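Local coordinates for protein 432aa long hypothetical deoxyribodipyrimidine photolyase (Sulfolobus tokodaii, PDB 2E0I) that probably repairs ultraviolet-induced cyclobutane pyrimidine dimers in DNA as a light-driven photolyase, holding two FAD molecules, one of them a likely light-harvesting cofactor, at residues K68-N73 with F162-S167; V74-A79 with V171-T176. One frame throughout, in Å; residues are numbered along the deposited sequence.

Contact 1 of 2, residues K68-N73 with F162-S167; sequences KGSRLN and FDVTDS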
ATOM      1  N   LYS A  68       9.251 -17.017  22.747  1.00 32.27           N
ATOM      2  CA  LYS A  68       8.342 -16.830  23.872  1.00 31.30           C
ATOM      3  C   LYS A  68       7.594 -18.120  24.155  1.00 32.11           C
ATOM      4  O   LYS A  68       6.492 -18.110  24.722  1.00 32.63           O
ATOM      5  CB  LYS A  68       7.352 -15.709  23.583  1.00 29.60           C
ATOM      6  CG  LYS A  68       8.042 -14.407  23.325  1.00 30.04           C
ATOM      7  CD  LYS A  68       7.104 -13.231  23.408  1.00 30.58           C
ATOM      8  CE  LYS A  68       7.912 -11.953  23.341  1.00 32.49           C
ATOM      9  NZ  LYS A  68       7.090 -10.752  23.600  1.00 34.80           N
ATOM     10  N   GLY A  69       8.208 -19.232  23.749  1.00 32.05           N
ATOM     11  CA  GLY A  69       7.627 -20.542  23.980  1.00 31.09           C
ATOM     12  C   GLY A  69       6.262 -20.672  23.351  1.00 30.76           C
ATOM     13  O   GLY A  69       5.323 -21.204  23.950  1.00 31.86           O
ATOM     14  N   SER A  70       6.152 -20.166  22.132  1.00 28.95           N
ATOM     15  CA  SER A  70       4.907 -20.225  21.402  1.00 27.59           C
ATOM     16  C   SER A  70       5.282 -20.318  19.939  1.00 27.60           C
ATOM     17  O   SER A  70       6.405 -20.698  19.601  1.00 27.52           O
ATOM     18  CB  SER A  70       4.091 -18.962  21.666  1.00 27.76           C
ATOM     19  OG  SER A  70       2.820 -19.037  21.053  1.00 26.62           O
ATOM     20  N   ARG A  71       4.335 -19.995  19.070  1.00 27.35           N
ATOM     21  CA  ARG A  71       4.579 -20.012  17.634  1.00 27.09           C
ATOM     22  C   ARG A  71       3.304 -19.564  16.970  1.00 26.08           C
ATOM     23  O   ARG A  71       2.232 -19.590  17.571  1.00 24.92           O
ATOM     24  CB  ARG A  71       4.947 -21.413  17.116  1.00 28.06           C
ATOM     25  CG  ARG A  71       3.779 -22.385  17.028  1.00 28.66           C
ATOM     26  CD  ARG A  71       4.186 -23.694  16.354  1.00 31.36           C
ATOM     27  NE  ARG A  71       3.118 -24.706  16.370  1.00 32.95           N
ATOM     28  CZ  ARG A  71       2.013 -24.656  15.632  1.00 32.23           C
ATOM     29  NH1 ARG A  71       1.806 -23.647  14.803  1.00 35.12           N
ATOM     30  NH2 ARG A  71       1.108 -25.613  15.722  1.00 33.00           N
ATOM     31  N   LEU A  72       3.431 -19.148  15.722  1.00 25.45           N
ATOM     32  CA  LEU A  72       2.285 -18.697  14.968  1.00 24.01           C
ATOM     33  C   LEU A  72       1.411 -19.907  14.606  1.00 24.02           C
ATOM     34  O   LEU A  72       1.893 -20.898  14.052  1.00 22.98           O
ATOM     35  CB  LEU A  72       2.761 -17.976  13.706  1.00 22.10           C
ATOM     36  CG  LEU A  72       1.665 -17.250  12.941  1.00 21.96           C
ATOM     37  CD1 LEU A  72       0.978 -16.262  13.880  1.00 22.09           C
ATOM     38  CD2 LEU A  72       2.266 -16.541  11.733  1.00 22.23           C
ATOM     39  N   ASN A  73       0.129 -19.818  14.947  1.00 23.90           N
ATOM     40  CA  ASN A  73      -0.839 -20.869  14.668  1.00 24.53           C
ATOM     41  C   ASN A  73      -1.550 -20.514  13.372  1.00 24.22           C
ATOM     42  O   ASN A  73      -2.353 -19.577  13.337  1.00 24.23           O
ATOM     43  CB  ASN A  73      -1.847 -20.950  15.813  1.00 26.53           C
ATOM     44  CG  ASN A  73      -1.218 -21.431  17.110  1.00 28.97           C
ATOM     45  OD1 ASN A  73      -1.052 -22.634  17.332  1.00 30.39           O
ATOM     46  ND2 ASN A  73      -0.849 -20.490  17.967  1.00 30.71           N
ATOM     47  N   PHE A 162       1.699 -16.343  25.810  1.00 39.18           N
ATOM     48  CA  PHE A 162       1.333 -16.885  24.516  1.00 38.57           C
ATOM     49  C   PHE A 162       1.198 -18.407  24.567  1.00 39.45           C
ATOM     50  O   PHE A 162       2.138 -19.113  24.948  1.00 40.58           O
ATOM     51  CB  PHE A 162       2.381 -16.500  23.471  1.00 36.42           C
ATOM     52  CG  PHE A 162       2.295 -15.071  23.015  1.00 33.24           C
ATOM     53  CD1 PHE A 162       1.296 -14.666  22.137  1.00 32.26           C
ATOM     54  CD2 PHE A 162       3.227 -14.139  23.444  1.00 32.11           C
ATOM     55  CE1 PHE A 162       1.231 -13.349  21.688  1.00 31.47           C
ATOM     56  CE2 PHE A 162       3.173 -12.818  23.004  1.00 31.75           C
ATOM     57  CZ  PHE A 162       2.172 -12.421  22.121  1.00 31.11           C
ATOM     58  N   ASP A 163       0.028 -18.904  24.181  1.00 39.77           N
ATOM     59  CA  ASP A 163      -0.217 -20.340  24.148  1.00 40.39           C
ATOM     60  C   ASP A 163      -0.214 -20.840  22.691  1.00 40.22           C
ATOM     61  O   ASP A 163      -0.053 -20.060  21.752  1.00 39.74           O
ATOM     62  CB  ASP A 163      -1.545 -20.660  24.829  1.00 41.79           C
ATOM     63  CG  ASP A 163      -1.736 -22.147  25.060  1.00 45.12           C
ATOM     64  OD1 ASP A 163      -0.739 -22.822  25.425  1.00 46.35           O
ATOM     65  OD2 ASP A 163      -2.882 -22.633  24.889  1.00 45.68           O
ATOM     66  N   VAL A 164      -0.388 -22.142  22.504  1.00 40.20           N
ATOM     67  CA  VAL A 164      -0.376 -22.732  21.172  1.00 40.11           C
ATOM     68  C   VAL A 164      -1.487 -23.755  21.008  1.00 41.72           C
ATOM     69  O   VAL A 164      -2.049 -24.230  21.989  1.00 43.04           O
ATOM     70  CB  VAL A 164       0.974 -23.432  20.913  1.00 38.53           C
ATOM     71  CG1 VAL A 164       0.936 -24.220  19.622  1.00 37.35           C
ATOM     72  CG2 VAL A 164       2.082 -22.397  20.879  1.00 38.92           C
ATOM     73  N   THR A 165      -1.815 -24.073  19.763  1.00 43.36           N
ATOM     74  CA  THR A 165      -2.826 -25.073  19.467  1.00 45.01           C
ATOM     75  C   THR A 165      -2.117 -26.116  18.642  1.00 46.30           C
ATOM     76  O   THR A 165      -1.701 -25.847  17.521  1.00 46.54           O
ATOM     77  CB  THR A 165      -3.981 -24.514  18.634  1.00 45.31           C
ATOM     78  OG1 THR A 165      -4.750 -23.614  19.434  1.00 46.72           O
ATOM     79  CG2 THR A 165      -4.878 -25.639  18.154  1.00 43.98           C
ATOM     80  N   ASP A 166      -1.969 -27.307  19.203  1.00 48.47           N
ATOM     81  CA  ASP A 166      -1.290 -28.379  18.500  1.00 50.34           C
ATOM     82  C   ASP A 166      -1.862 -28.684  17.123  1.00 49.65           C
ATOM     83  O   ASP A 166      -1.107 -28.923  16.184  1.00 49.01           O
ATOM     84  CB  ASP A 166      -1.287 -29.641  19.359  1.00 53.49           C
ATOM     85  CG  ASP A 166      -0.280 -29.564  20.497  1.00 56.65           C
ATOM     86  OD1 ASP A 166      -0.119 -30.572  21.222  1.00 59.30           O
ATOM     87  OD2 ASP A 166       0.355 -28.496  20.663  1.00 56.87           O
ATOM     88  N   SER A 167      -3.187 -28.665  16.997  1.00 48.79           N
ATOM     89  CA  SER A 167      -3.824 -28.952  15.716  1.00 48.21           C
ATOM     90  C   SER A 167      -3.310 -28.072  14.559  1.00 46.79           C
ATOM     91  O   SER A 167      -2.857 -28.591  13.536  1.00 47.15           O
ATOM     92  CB  SER A 167      -5.357 -28.814  15.834  1.00 49.86           C
ATOM     93  OG  SER A 167      -5.788 -27.457  15.918  1.00 52.76           O
TER
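With CG of Asn73 anti to its own carbonyl carbon (chi1 -67°) and OG of Ser70 anti to the backbone N (chi1 -175°), the first torsions place these two atoms close to the backbone of 162-167. The setting is the Rossmann-like parallel sheet of the N-terminal photolyase domain. Gly69, at positive phi, is the C-prime residue of the Schellman motif that ends helix 48-66, and the chain then runs into edge strand 73-76; 162-167 belongs to the long loop between helices 140-147 and 189-196. The amide of Asn73 ties this loop to the sheet. Its OD1 accepts Thr165 N at 2.9 Å in a fairly straight bond (N-H...O 161°), the donor sitting above the carbonyl plane, and also bonds Ser168 OG, while ND2 is bonded to Pro31 O of the adjacent strand. An alanine here would probably leave Thr165 N without its acceptor and take one partner from Ser168 OG, weakening the loop's hold on the strand, whereas Pro31 O would lose only its side-chain donor. Ser70 OG makes a weak bond of 3.1 Å to Asp163 O, and its CB lies 3.5 Å from Phe162 CB; the Asp163 carboxylate itself pairs with Arg28. The Phe162 ring is approached obliquely by Lys68, CD coming 4.0 Å from CE2. Arg71 NH2 bonds Ser168 OG and NH1 bonds Met169 O, with a further weak bond from NH1 to Leu72 O. Val164 CG1 lies over one face of the Arg71 guanidinium, 3.9 Å from NE, the two side chains crossing at about a right angle.

Contact 2 of 2, residues V74-A79 with V171-T176; sequences VFFGEA and VDFLLT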
ATOM      1  N   VAL A  74      -1.264 -21.266  12.312  1.00 23.02           N
ATOM      2  CA  VAL A  74      -1.851 -20.983  11.006  1.00 21.85           C
ATOM      3  C   VAL A  74      -3.033 -21.863  10.613  1.00 21.93           C
ATOM      4  O   VAL A  74      -3.038 -23.070  10.849  1.00 22.64           O
ATOM      5  CB  VAL A  74      -0.782 -21.074   9.900  1.00 20.74           C
ATOM      6  CG1 VAL A  74      -1.393 -20.729   8.554  1.00 19.84           C
ATOM      7  CG2 VAL A  74       0.375 -20.139  10.225  1.00 19.88           C
ATOM      8  N   PHE A  75      -4.032 -21.235  10.000  1.00 21.83           N
ATOM      9  CA  PHE A  75      -5.241 -21.907   9.539  1.00 21.78           C
ATOM     10  C   PHE A  75      -5.500 -21.492   8.105  1.00 21.91           C
ATOM     11  O   PHE A  75      -4.949 -20.496   7.643  1.00 23.92           O
ATOM     12  CB  PHE A  75      -6.424 -21.500  10.407  1.00 22.64           C
ATOM     13  CG  PHE A  75      -6.322 -21.978  11.823  1.00 22.55           C
ATOM     14  CD1 PHE A  75      -6.784 -23.244  12.173  1.00 22.67           C
ATOM     15  CD2 PHE A  75      -5.732 -21.179  12.806  1.00 22.73           C
ATOM     16  CE1 PHE A  75      -6.661 -23.716  13.481  1.00 22.41           C
ATOM     17  CE2 PHE A  75      -5.601 -21.634  14.122  1.00 22.64           C
ATOM     18  CZ  PHE A  75      -6.068 -22.911  14.462  1.00 23.25           C
ATOM     19  N   PHE A  76      -6.339 -22.237   7.402  1.00 21.67           N
ATOM     20  CA  PHE A  76      -6.631 -21.904   6.015  1.00 21.79           C
ATOM     21  C   PHE A  76      -8.127 -21.871   5.767  1.00 22.24           C
ATOM     22  O   PHE A  76      -8.866 -22.701   6.301  1.00 21.60           O
ATOM     23  CB  PHE A  76      -5.967 -22.917   5.075  1.00 21.07           C
ATOM     24  CG  PHE A  76      -6.194 -22.631   3.623  1.00 21.08           C
ATOM     25  CD1 PHE A  76      -5.476 -21.626   2.976  1.00 21.16           C
ATOM     26  CD2 PHE A  76      -7.164 -23.335   2.908  1.00 20.91           C
ATOM     27  CE1 PHE A  76      -5.722 -21.321   1.635  1.00 21.80           C
ATOM     28  CE2 PHE A  76      -7.420 -23.041   1.572  1.00 20.88           C
ATOM     29  CZ  PHE A  76      -6.696 -22.028   0.933  1.00 22.61           C
ATOM     30  N   GLY A  77      -8.561 -20.906   4.955  1.00 23.80           N
ATOM     31  CA  GLY A  77      -9.970 -20.763   4.626  1.00 25.65           C
ATOM     32  C   GLY A  77     -10.473 -19.342   4.800  1.00 28.13           C
ATOM     33  O   GLY A  77      -9.705 -18.436   5.111  1.00 28.68           O
ATOM     34  N   GLU A  78     -11.766 -19.130   4.585  1.00 30.97           N
ATOM     35  CA  GLU A  78     -12.337 -17.804   4.764  1.00 32.31           C
ATOM     36  C   GLU A  78     -12.442 -17.536   6.261  1.00 31.57           C
ATOM     37  O   GLU A  78     -12.982 -18.346   7.006  1.00 30.83           O
ATOM     38  CB  GLU A  78     -13.717 -17.729   4.101  1.00 35.91           C
ATOM     39  CG  GLU A  78     -13.684 -17.980   2.589  1.00 40.55           C
ATOM     40  CD  GLU A  78     -15.042 -17.808   1.923  1.00 43.98           C
ATOM     41  OE1 GLU A  78     -15.175 -18.212   0.747  1.00 45.15           O
ATOM     42  OE2 GLU A  78     -15.973 -17.268   2.570  1.00 47.67           O
ATOM     43  N   ALA A  79     -11.911 -16.399   6.697  1.00 31.66           N
ATOM     44  CA  ALA A  79     -11.917 -16.024   8.105  1.00 31.78           C
ATOM     45  C   ALA A  79     -13.158 -16.449   8.894  1.00 32.63           C
ATOM     46  O   ALA A  79     -13.043 -17.182   9.877  1.00 32.32           O
ATOM     47  CB  ALA A  79     -11.722 -14.530   8.230  1.00 32.13           C
ATOM     48  N   VAL A 171       3.825 -21.756  10.006  1.00 32.57           N
ATOM     49  CA  VAL A 171       4.231 -20.931   8.875  1.00 31.29           C
ATOM     50  C   VAL A 171       4.747 -21.666   7.646  1.00 31.15           C
ATOM     51  O   VAL A 171       4.631 -21.155   6.530  1.00 29.63           O
ATOM     52  CB  VAL A 171       5.265 -19.909   9.302  1.00 30.63           C
ATOM     53  CG1 VAL A 171       4.589 -18.828  10.092  1.00 30.86           C
ATOM     54  CG2 VAL A 171       6.334 -20.572  10.134  1.00 29.25           C
ATOM     55  N   ASP A 172       5.314 -22.854   7.846  1.00 31.17           N
ATOM     56  CA  ASP A 172       5.818 -23.661   6.730  1.00 32.00           C
ATOM     57  C   ASP A 172       4.768 -23.713   5.607  1.00 29.71           C
ATOM     58  O   ASP A 172       5.085 -23.585   4.429  1.00 28.61           O
ATOM     59  CB  ASP A 172       6.138 -25.102   7.196  1.00 36.05           C
ATOM     60  CG  ASP A 172       7.631 -25.314   7.555  1.00 40.56           C
ATOM     61  OD1 ASP A 172       8.004 -26.455   7.942  1.00 42.41           O
ATOM     62  OD2 ASP A 172       8.432 -24.352   7.453  1.00 42.67           O
ATOM     63  N   PHE A 173       3.511 -23.905   5.990  1.00 28.35           N
ATOM     64  CA  PHE A 173       2.406 -23.984   5.042  1.00 26.25           C
ATOM     65  C   PHE A 173       2.326 -22.783   4.117  1.00 25.92           C
ATOM     66  O   PHE A 173       1.990 -22.928   2.945  1.00 25.93           O
ATOM     67  CB  PHE A 173       1.075 -24.118   5.790  1.00 24.88           C
ATOM     68  CG  PHE A 173      -0.132 -23.922   4.917  1.00 23.92           C
ATOM     69  CD1 PHE A 173      -0.424 -24.823   3.893  1.00 23.29           C
ATOM     70  CD2 PHE A 173      -0.947 -22.809   5.082  1.00 23.52           C
ATOM     71  CE1 PHE A 173      -1.512 -24.609   3.040  1.00 23.23           C
ATOM     72  CE2 PHE A 173      -2.036 -22.586   4.234  1.00 23.73           C
ATOM     73  CZ  PHE A 173      -2.319 -23.487   3.210  1.00 22.73           C
ATOM     74  N   LEU A 174       2.633 -21.602   4.648  1.00 25.64           N
ATOM     75  CA  LEU A 174       2.567 -20.370   3.874  1.00 24.82           C
ATOM     76  C   LEU A 174       3.580 -20.257   2.737  1.00 25.44           C
ATOM     77  O   LEU A 174       3.389 -19.451   1.817  1.00 24.98           O
ATOM     78  CB  LEU A 174       2.679 -19.162   4.808  1.00 23.05           C
ATOM     79  CG  LEU A 174       1.517 -19.017   5.798  1.00 22.24           C
ATOM     80  CD1 LEU A 174       1.818 -17.907   6.768  1.00 23.06           C
ATOM     81  CD2 LEU A 174       0.219 -18.748   5.057  1.00 19.38           C
ATOM     82  N   LEU A 175       4.637 -21.070   2.778  1.00 25.35           N
ATOM     83  CA  LEU A 175       5.660 -21.031   1.736  1.00 25.68           C
ATOM     84  C   LEU A 175       5.136 -21.331   0.319  1.00 26.65           C
ATOM     85  O   LEU A 175       5.774 -20.984  -0.679  1.00 26.81           O
ATOM     86  CB  LEU A 175       6.823 -21.975   2.080  1.00 24.43           C
ATOM     87  CG  LEU A 175       7.893 -21.473   3.062  1.00 24.58           C
ATOM     88  CD1 LEU A 175       8.029 -19.961   2.924  1.00 24.24           C
ATOM     89  CD2 LEU A 175       7.524 -21.815   4.490  1.00 25.86           C
ATOM     90  N   THR A 176       3.973 -21.958   0.224  1.00 27.62           N
ATOM     91  CA  THR A 176       3.399 -22.268  -1.083  1.00 29.27           C
ATOM     92  C   THR A 176       3.073 -21.002  -1.840  1.00 28.76           C
ATOM     93  O   THR A 176       3.205 -20.949  -3.062  1.00 29.15           O
ATOM     94  CB  THR A 176       2.079 -23.008  -0.972  1.00 31.44           C
ATOM     95  OG1 THR A 176       2.210 -24.082  -0.027  1.00 38.28           O
ATOM     96  CG2 THR A 176       1.675 -23.548  -2.338  1.00 30.20           C
TER
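Phe76 and Phe173 reach toward each other with matching first torsions, CG anti to the backbone N in both (chi1 -179° and 168°). Their rings meet obliquely, centroids 5.7 Å apart and planes at 77°. The touching atoms are CD1 of Phe76 and CZ of Phe173, 3.7 Å apart; CD1 lies near the plane of the Phe173 ring, at its edge. CE2 of Phe173 comes within 4.0 Å of Phe76 CB, which puts this rim atom beside the root of the other side chain as well as its ring. Val74, two residues earlier, spreads its branches over different partners. CG1, anti to the backbone N, lies 4.1 Å from Phe173 CD2, again at the ring edge, and 4.3 Å from Leu174 CD2, whereas CG2 faces the backbone of Val171, 3.8 Å from its N. In the extended edge strand 73-76 of the Rossmann-like sheet, side chains alternate: Val74 and Phe76 point to the loop, and Phe75 between them turns away to meet the rings of Phe86 and Phe87. On the other side, 171-174 has a helical course, with Leu174 N bonded to Val171 O. Leu174 also packs on Ile55 and Leu58 of helix 48-66, so the same side chain touches both that helix and Val74 of the strand. Just beyond, Thr176 OG1 donates a 3.2 Å bond to Phe173 O, capturing the carbonyl of the residue whose ring meets Phe76.

Overall arrangement
Contacts 1 and 2 follow one another along the same two pieces of chain: 68-73 continues directly into 74-79, and the long loop passes from 162-167 to 171-176 after a short connection. Their centres are 15 Å apart, and they meet where Leu72 CD2 packs 3.6 Å from Val171 CG1. Contact 1, polar in part, lies at the surface, whereas contact 2 is a buried apolar junction. The loop thus accompanies the sheet's edge strand inward toward the cofactors: the side chain of Asn73 is about 13 Å from a bound FAD, and that of Leu174 about 7 Å.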